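Local coordinates for Lmo0651 protein (Listeria monocytogenes serovar 1/2a, PDB 6EP3), which probably binds specific DNA sequences as a GntR-type transcription factor, controls expression of the Agr system and mediates virulence, at residues 114-117 with 118-121; 177-180 with 181-185; 24-27 with 28-31. All blocks are in the same frame, centred on the assembly; numbering follows the deposited sequence.

Contact 1: residues 114-117 with 118-121; sequences MQEM and ERFS. With SO4 (sulfate ion), chain S.
An i to i+3 salt bridge on helix 107-123 pairs Glu116 with Arg119. The arginine meets the carboxylate side-on with two nitrogens, one to each oxygen: NE of Arg119 gives a hydrogen bond of 2.7 Å to OE1 of Glu116, and NH2 of Arg119 one of 2.9 Å to OE2 of the same glutamate. Both bonds are nearly straight and lie close to the guanidinium plane; OE2 accepts through its syn lone pair, while the donor at OE1 comes in on the syn side but somewhat out of the carboxylate plane. The two flat groups are only 18° apart, and this two-point grip fixes the rotation of both. Glu116 bends at its second torsion (chi2 -64°), which swings the carboxylate alongside the arginine. The remaining nitrogen, NH1 of Arg119, donates to O2 of a sulfate ion at 2.9 Å; the ion probably comes from the crystallisation liquor. Across one guanidinium face, toward its rim, lies CE1 of Phe120. This helix belongs to the all-helical FCD domain, and its other side is turned inward, where Met117 packs on Ala132, His133 and Phe136 of helix 126-142. Four successive i to i+4 backbone bonds run beneath these side chains, the first from Glu118 N to Met114 O at 3.0 Å. Next to it, SD of Met114 lies 3.5 Å from OE1 of Glu118, the two chains passing at a slant. The last of the four joins Ser121 N to Met117 O at 2.9 Å, while OG of Ser121 takes a hydrogen bond from NE of Arg176 on helix 173-192.

Contact 2: residues 177-180 with 181-185; sequences EWTN and KKSNQ
Thr179 O is gripped by two donors from Ser183, the hydroxyl OG at 2.7 Å and the backbone N at 2.9 Å, which reach it from opposite faces of the carbonyl plane. The hydroxyl turns back along the helix because OG stands beside its own backbone N (chi1 -48°), so this buried serine satisfies its polar end on the preceding turn. Thr179 does the same one turn earlier, its OG1 bonding to Ile175 O. Another side of the helix, toward helix 195-219, carries a different pairing. CG of Lys182 sits over the face of the Trp178 six-membered ring, 3.6 Å from its centroid and 12° off the ring normal, a CH-pi contact. The lysine bends at its second torsion (chi2 -71°) and again at its fourth, and its chain follows the ring, bringing CE of Lys182 to 3.5 Å from CZ2 of Trp178. NZ of Lys182 ends near the pyrrole side of the indole, 3.8 Å from NE1 of Trp178. Lys181 passes Trp178 at about a right angle and touches more loosely, with CE of Lys181 4.1 Å from CD1 of the indole. Asn180 is buried, and its OD1 is bonded to OH of Tyr129. Lys181 N to Glu177 O, Lys182 N to Trp178 O and Asn184 N to Asn180 O continue the backbone bonding. Serine hydroxyls bonded to the carbonyl four residues back, and lysine methylenes laid over an aromatic ring one turn away, are familiar i to i+4 arrangements of an alpha-helix, here helix 173-192 of the FCD domain.

Contact 3: residues 24-27 with 28-31; sequences ELVP and NEHL
Glu29 reaches back across a turn and crosses the side chains of Leu25 and Val26 at about right angles. Its CG stands opposite the backbone N (chi1 169°), and the chain is extended beyond that point, which carries the carboxylate across to the other arm of the turn, at the amide of Val26. There OE1 of Glu29 accepts a hydrogen bond of 3.1 Å from Val26 N. The bond is bent, 142° at the hydrogen, although the donor approaches OE1 nearly in line with the C-O bond. The same oxygen lies 3.3 Å from CA of Leu25, and the other, OE2 of Glu29, is 3.8 Å from CD2 of Leu25, so an apolar branch lies beside the carboxylate. Val26 meets Glu29 through CG1, which is 4.1 Å from CB of Glu29. The backbone closes the other half of the ring: Glu29 N donates to Val26 O at 3.3 Å, again bent. This pair spans a type II beta turn from Val26 to Glu29, with Pro27 and Asn28 at its two central positions; Asn28 takes positive backbone angles (phi 66°), as the third residue of such a turn requires. Val26 is thus held at both its N and its O by one residue, Glu29. Further from the bend, Leu25 and Leu31 cross at about a right angle and touch through their CD1 atoms, 3.5 Å apart. The turn lies in the connection between helix 8-21 and helix 33-40 of the GntR-type winged helix-turn-helix domain. Leu25 packs on Lys19 and Ile20 of the first helix and on Leu70, while backbone bonds join Asn28 and Glu29 to Leu70, and Leu31 to Ala68, along strand 67-70.

In the fold
From the N terminus, contact 3 comes first, reversing the chain between helix 8-21 and helix 33-40 and setting the loop against strand 67-70 of the DNA-binding domain. The FCD domain follows, with contact 1 within helix 107-123 and contact 2 within helix 173-192; each joins successive turns of a single helix, without closing a loop. The three are in series, with no nesting or crossing. Contacts 1 and 2 have centres about 10 Å apart and touch: CE of Met117 lies 3.2 Å from OG of Ser183, packing the two helices together. Contact 3 lies across the chain's centre, its nearest atoms about 30 Å from either.

Contact 1: residues 114-117 with 118-121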
loop_
_atom_site.group_PDB
_atom_site.type_symbol
_atom_site.label_atom_id
_atom_site.label_comp_id
_atom_site.label_asym_id
_atom_site.label_seq_id
_atom_site.Cartn_x
_atom_site.Cartn_y
_atom_site.Cartn_z
ATOM N N MET B 114 -7.917 14.108 18.051
ATOM C CA MET B 114 -9.353 14.353 18.137
ATOM C C MET B 114 -9.640 15.822 18.435
ATOM O O MET B 114 -10.567 16.416 17.868
ATOM C CB MET B 114 -9.969 13.449 19.210
ATOM C CG MET B 114 -11.475 13.609 19.385
ATOM S SD MET B 114 -11.898 14.899 20.587
ATOM C CE MET B 114 -10.866 14.434 21.970
ATOM N N GLN B 115 -8.840 16.431 19.312
ATOM C CA GLN B 115 -9.060 17.834 19.640
ATOM C C GLN B 115 -8.702 18.747 18.478
ATOM O O GLN B 115 -9.321 19.802 18.315
ATOM C CB GLN B 115 -8.268 18.215 20.889
ATOM C CG GLN B 115 -8.858 17.636 22.155
ATOM C CD GLN B 115 -8.576 18.484 23.375
ATOM O OE1 GLN B 115 -9.394 18.557 24.288
ATOM N NE2 GLN B 115 -7.410 19.122 23.403
ATOM N N GLU B 116 -7.719 18.363 17.660
ATOM C CA GLU B 116 -7.437 19.145 16.459
ATOM C C GLU B 116 -8.597 19.061 15.480
ATOM O O GLU B 116 -8.925 20.047 14.805
ATOM C CB GLU B 116 -6.136 18.674 15.807
ATOM C CG GLU B 116 -4.888 19.242 16.461
ATOM C CD GLU B 116 -4.796 20.752 16.343
ATOM O OE1 GLU B 116 -5.461 21.463 17.127
ATOM O OE2 GLU B 116 -4.043 21.232 15.474
ATOM N N MET B 117 -9.222 17.886 15.381
ATOM C CA MET B 117 -10.478 17.784 14.645
ATOM C C MET B 117 -11.499 18.788 15.170
ATOM O O MET B 117 -12.107 19.541 14.399
ATOM C CB MET B 117 -11.037 16.372 14.744
ATOM C CG MET B 117 -10.359 15.366 13.863
ATOM S SD MET B 117 -10.747 13.743 14.509
ATOM C CE MET B 117 -12.302 13.499 13.668
ATOM N N GLU B 118 -11.714 18.783 16.488
ATOM C CA GLU B 118 -12.658 19.723 17.092
ATOM C C GLU B 118 -12.315 21.165 16.731
ATOM O O GLU B 118 -13.196 21.963 16.390
ATOM C CB GLU B 118 -12.671 19.550 18.608
ATOM C CG GLU B 118 -13.735 18.603 19.127
ATOM C CD GLU B 118 -13.633 18.390 20.624
ATOM O OE1 GLU B 118 -12.499 18.275 21.132
ATOM O OE2 GLU B 118 -14.685 18.351 21.295
ATOM N N ARG B 119 -11.031 21.517 16.815
ATOM C CA ARG B 119 -10.605 22.892 16.578
ATOM C C ARG B 119 -10.869 23.312 15.141
ATOM O O ARG B 119 -11.401 24.399 14.886
ATOM C CB ARG B 119 -9.122 23.039 16.915
ATOM C CG ARG B 119 -8.541 24.383 16.513
ATOM C CD ARG B 119 -7.192 24.619 17.173
ATOM N NE ARG B 119 -6.081 24.030 16.432
ATOM C CZ ARG B 119 -5.339 24.698 15.557
ATOM N NH1 ARG B 119 -5.592 25.978 15.311
ATOM N NH2 ARG B 119 -4.342 24.091 14.930
ATOM N N PHE B 120 -10.487 22.468 14.183
ATOM C CA PHE B 120 -10.678 22.839 12.786
ATOM C C PHE B 120 -12.156 22.839 12.404
ATOM O O PHE B 120 -12.576 23.643 11.562
ATOM C CB PHE B 120 -9.855 21.915 11.894
ATOM C CG PHE B 120 -8.383 22.220 11.924
ATOM C CD1 PHE B 120 -7.932 23.519 11.742
ATOM C CD2 PHE B 120 -7.454 21.223 12.174
ATOM C CE1 PHE B 120 -6.579 23.814 11.777
ATOM C CE2 PHE B 120 -6.098 21.511 12.214
ATOM C CZ PHE B 120 -5.661 22.809 12.013
ATOM N N SER B 121 -12.970 21.996 13.043
ATOM C CA SER B 121 -14.412 22.085 12.832
ATOM C C SER B 121 -14.969 23.389 13.394
ATOM O O SER B 121 -15.858 24.003 12.791
ATOM C CB SER B 121 -15.116 20.889 13.466
ATOM O OG SER B 121 -16.502 20.915 13.167
HETATM S S SO4 S . -1.984 27.557 14.232
HETATM O O1 SO4 S . -1.555 26.499 13.321
HETATM O O2 SO4 S . -3.443 27.593 14.281
HETATM O O3 SO4 S . -1.483 28.844 13.756
HETATM O O4 SO4 S . -1.453 27.294 15.567
#

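Contact 2: residues 177-180 with 181-185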
loop_
_atom_site.group_PDB
_atom_site.type_symbol
_atom_site.label_atom_id
_atom_site.label_comp_id
_atom_site.label_asym_id
_atom_site.label_seq_id
_atom_site.Cartn_x
_atom_site.Cartn_y
_atom_site.Cartn_z
ATOM N N GLU B 177 -19.681 17.381 13.461
ATOM C CA GLU B 177 -19.831 17.245 14.905
ATOM C C GLU B 177 -20.112 15.803 15.296
ATOM O O GLU B 177 -19.618 15.328 16.324
ATOM C CB GLU B 177 -20.939 18.167 15.409
ATOM C CG GLU B 177 -20.552 19.632 15.392
ATOM C CD GLU B 177 -21.680 20.539 15.826
ATOM O OE1 GLU B 177 -22.806 20.038 16.034
ATOM O OE2 GLU B 177 -21.435 21.754 15.966
ATOM N N TRP B 178 -20.881 15.083 14.477
ATOM C CA TRP B 178 -21.103 13.669 14.745
ATOM C C TRP B 178 -19.799 12.886 14.661
ATOM O O TRP B 178 -19.527 12.025 15.507
ATOM C CB TRP B 178 -22.138 13.112 13.769
ATOM C CG TRP B 178 -22.475 11.687 14.023
ATOM C CD1 TRP B 178 -23.462 11.210 14.835
ATOM C CD2 TRP B 178 -21.833 10.542 13.454
ATOM N NE1 TRP B 178 -23.470 9.835 14.812
ATOM C CE2 TRP B 178 -22.480 9.401 13.969
ATOM C CE3 TRP B 178 -20.773 10.371 12.558
ATOM C CZ2 TRP B 178 -22.101 8.107 13.620
ATOM C CZ3 TRP B 178 -20.399 9.083 12.211
ATOM C CH2 TRP B 178 -21.057 7.970 12.746
ATOM N N THR B 179 -18.972 13.179 13.653
ATOM C CA THR B 179 -17.690 12.492 13.526
ATOM C C THR B 179 -16.769 12.821 14.695
ATOM O O THR B 179 -16.062 11.942 15.203
ATOM C CB THR B 179 -17.034 12.851 12.193
ATOM O OG1 THR B 179 -17.968 12.637 11.128
ATOM C CG2 THR B 179 -15.794 12.005 11.954
ATOM N N ASN B 180 -16.774 14.077 15.146
ATOM C CA ASN B 180 -15.970 14.445 16.309
ATOM C C ASN B 180 -16.444 13.704 17.558
ATOM O O ASN B 180 -15.627 13.213 18.351
ATOM C CB ASN B 180 -16.025 15.956 16.536
ATOM C CG ASN B 180 -15.403 16.745 15.398
ATOM O OD1 ASN B 180 -14.766 16.183 14.503
ATOM N ND2 ASN B 180 -15.575 18.064 15.437
ATOM N N LYS B 181 -17.764 13.620 17.751
ATOM C CA LYS B 181 -18.304 12.891 18.893
ATOM C C LYS B 181 -17.929 11.418 18.830
ATOM O O LYS B 181 -17.587 10.813 19.852
ATOM C CB LYS B 181 -19.825 13.050 18.948
ATOM C CG LYS B 181 -20.513 12.095 19.921
ATOM C CD LYS B 181 -22.007 12.376 20.033
ATOM C CE LYS B 181 -22.754 11.941 18.778
ATOM N NZ LYS B 181 -24.191 12.339 18.820
ATOM N N LYS B 182 -17.981 10.824 17.637
ATOM C CA LYS B 182 -17.606 9.421 17.494
ATOM C C LYS B 182 -16.129 9.214 17.800
ATOM O O LYS B 182 -15.752 8.237 18.456
ATOM C CB LYS B 182 -17.934 8.935 16.085
ATOM C CG LYS B 182 -19.366 8.461 15.913
ATOM C CD LYS B 182 -19.601 7.144 16.638
ATOM C CE LYS B 182 -21.078 6.800 16.706
ATOM N NZ LYS B 182 -21.834 7.791 17.525
ATOM N N SER B 183 -15.278 10.131 17.334
ATOM C CA SER B 183 -13.850 10.037 17.618
ATOM C C SER B 183 -13.586 10.127 19.114
ATOM O O SER B 183 -12.770 9.370 19.659
ATOM C CB SER B 183 -13.106 11.145 16.877
ATOM O OG SER B 183 -13.513 11.195 15.520
ATOM N N ASN B 184 -14.277 11.043 19.798
ATOM C CA ASN B 184 -14.116 11.151 21.244
ATOM C C ASN B 184 -14.626 9.904 21.960
ATOM O O ASN B 184 -14.026 9.459 22.944
ATOM C CB ASN B 184 -14.832 12.392 21.769
ATOM C CG ASN B 184 -14.720 12.519 23.266
ATOM O OD1 ASN B 184 -13.670 12.885 23.789
ATOM N ND2 ASN B 184 -15.801 12.205 23.970
ATOM N N GLN B 185 -15.734 9.333 21.485
ATOM C CA GLN B 185 -16.247 8.100 22.070
ATOM C C GLN B 185 -15.245 6.964 21.913
ATOM O O GLN B 185 -15.042 6.165 22.835
ATOM C CB GLN B 185 -17.570 7.726 21.400
ATOM C CG GLN B 185 -18.814 8.226 22.102
ATOM C CD GLN B 185 -20.072 7.974 21.292
ATOM O OE1 GLN B 185 -20.137 7.034 20.497
ATOM N NE2 GLN B 185 -21.077 8.820 21.481
#

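Contact 3: residues 24-27 with 28-31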
loop_
_atom_site.group_PDB
_atom_site.type_symbol
_atom_site.label_atom_id
_atom_site.label_comp_id
_atom_site.label_asym_id
_atom_site.label_seq_id
_atom_site.Cartn_x
_atom_site.Cartn_y
_atom_site.Cartn_z
ATOM N N GLU B 24 -7.152 17.313 -17.933
ATOM C CA GLU B 24 -6.430 17.584 -19.169
ATOM C C GLU B 24 -5.626 16.376 -19.630
ATOM O O GLU B 24 -5.272 16.297 -20.812
ATOM C CB GLU B 24 -5.515 18.799 -18.999
ATOM C CG GLU B 24 -6.269 20.109 -18.800
ATOM C CD GLU B 24 -5.375 21.247 -18.344
ATOM O OE1 GLU B 24 -5.911 22.334 -18.040
ATOM O OE2 GLU B 24 -4.142 21.060 -18.284
ATOM N N LEU B 25 -5.335 15.438 -18.729
ATOM C CA LEU B 25 -4.760 14.147 -19.084
ATOM C C LEU B 25 -5.737 13.068 -18.642
ATOM O O LEU B 25 -6.012 12.932 -17.445
ATOM C CB LEU B 25 -3.393 13.950 -18.421
ATOM C CG LEU B 25 -2.367 15.063 -18.638
ATOM C CD1 LEU B 25 -0.995 14.636 -18.162
ATOM C CD2 LEU B 25 -2.305 15.429 -20.119
ATOM N N VAL B 26 -6.259 12.313 -19.604
ATOM C CA VAL B 26 -7.304 11.321 -19.359
ATOM C C VAL B 26 -6.607 10.008 -19.006
ATOM O O VAL B 26 -5.466 9.789 -19.440
ATOM C CB VAL B 26 -8.248 11.199 -20.569
ATOM C CG1 VAL B 26 -7.581 10.457 -21.720
ATOM C CG2 VAL B 26 -9.601 10.610 -20.178
ATOM N N PRO B 27 -7.215 9.128 -18.209
ATOM C CA PRO B 27 -6.597 7.822 -17.960
ATOM C C PRO B 27 -6.246 7.079 -19.243
ATOM O O PRO B 27 -6.844 7.292 -20.301
ATOM C CB PRO B 27 -7.668 7.075 -17.164
ATOM C CG PRO B 27 -8.368 8.147 -16.415
ATOM C CD PRO B 27 -8.356 9.368 -17.305
ATOM N N ASN B 28 -5.240 6.211 -19.125
ATOM C CA ASN B 28 -4.674 5.386 -20.192
ATOM C C ASN B 28 -3.979 6.199 -21.274
ATOM O O ASN B 28 -3.628 5.645 -22.321
ATOM C CB ASN B 28 -5.728 4.476 -20.829
ATOM C CG ASN B 28 -6.416 3.593 -19.814
ATOM O OD1 ASN B 28 -7.644 3.534 -19.755
ATOM N ND2 ASN B 28 -5.624 2.904 -19.001
ATOM N N GLU B 29 -3.757 7.490 -21.053
ATOM C CA GLU B 29 -3.019 8.315 -21.996
ATOM C C GLU B 29 -1.527 8.236 -21.703
ATOM O O GLU B 29 -1.107 8.245 -20.542
ATOM C CB GLU B 29 -3.500 9.766 -21.931
ATOM C CG GLU B 29 -2.621 10.756 -22.669
ATOM C CD GLU B 29 -3.077 12.188 -22.479
ATOM O OE1 GLU B 29 -4.066 12.404 -21.748
ATOM O OE2 GLU B 29 -2.447 13.096 -23.062
ATOM N N HIS B 30 -0.729 8.137 -22.764
ATOM C CA HIS B 30 0.721 8.130 -22.636
ATOM C C HIS B 30 1.205 9.553 -22.386
ATOM O O HIS B 30 0.914 10.459 -23.174
ATOM C CB HIS B 30 1.367 7.552 -23.894
ATOM C CG HIS B 30 0.775 6.248 -24.334
ATOM N ND1 HIS B 30 -0.426 6.164 -25.006
ATOM C CD2 HIS B 30 1.221 4.978 -24.198
ATOM C CE1 HIS B 30 -0.695 4.897 -25.264
ATOM N NE2 HIS B 30 0.289 4.156 -24.784
ATOM N N LEU B 31 1.935 9.751 -21.292
ATOM C CA LEU B 31 2.429 11.079 -20.949
ATOM C C LEU B 31 3.483 11.520 -21.958
ATOM O O LEU B 31 4.501 10.845 -22.141
ATOM C CB LEU B 31 3.002 11.087 -19.533
ATOM C CG LEU B 31 2.029 10.919 -18.360
ATOM C CD1 LEU B 31 0.715 11.620 -18.652
ATOM C CD2 LEU B 31 1.796 9.457 -18.011
#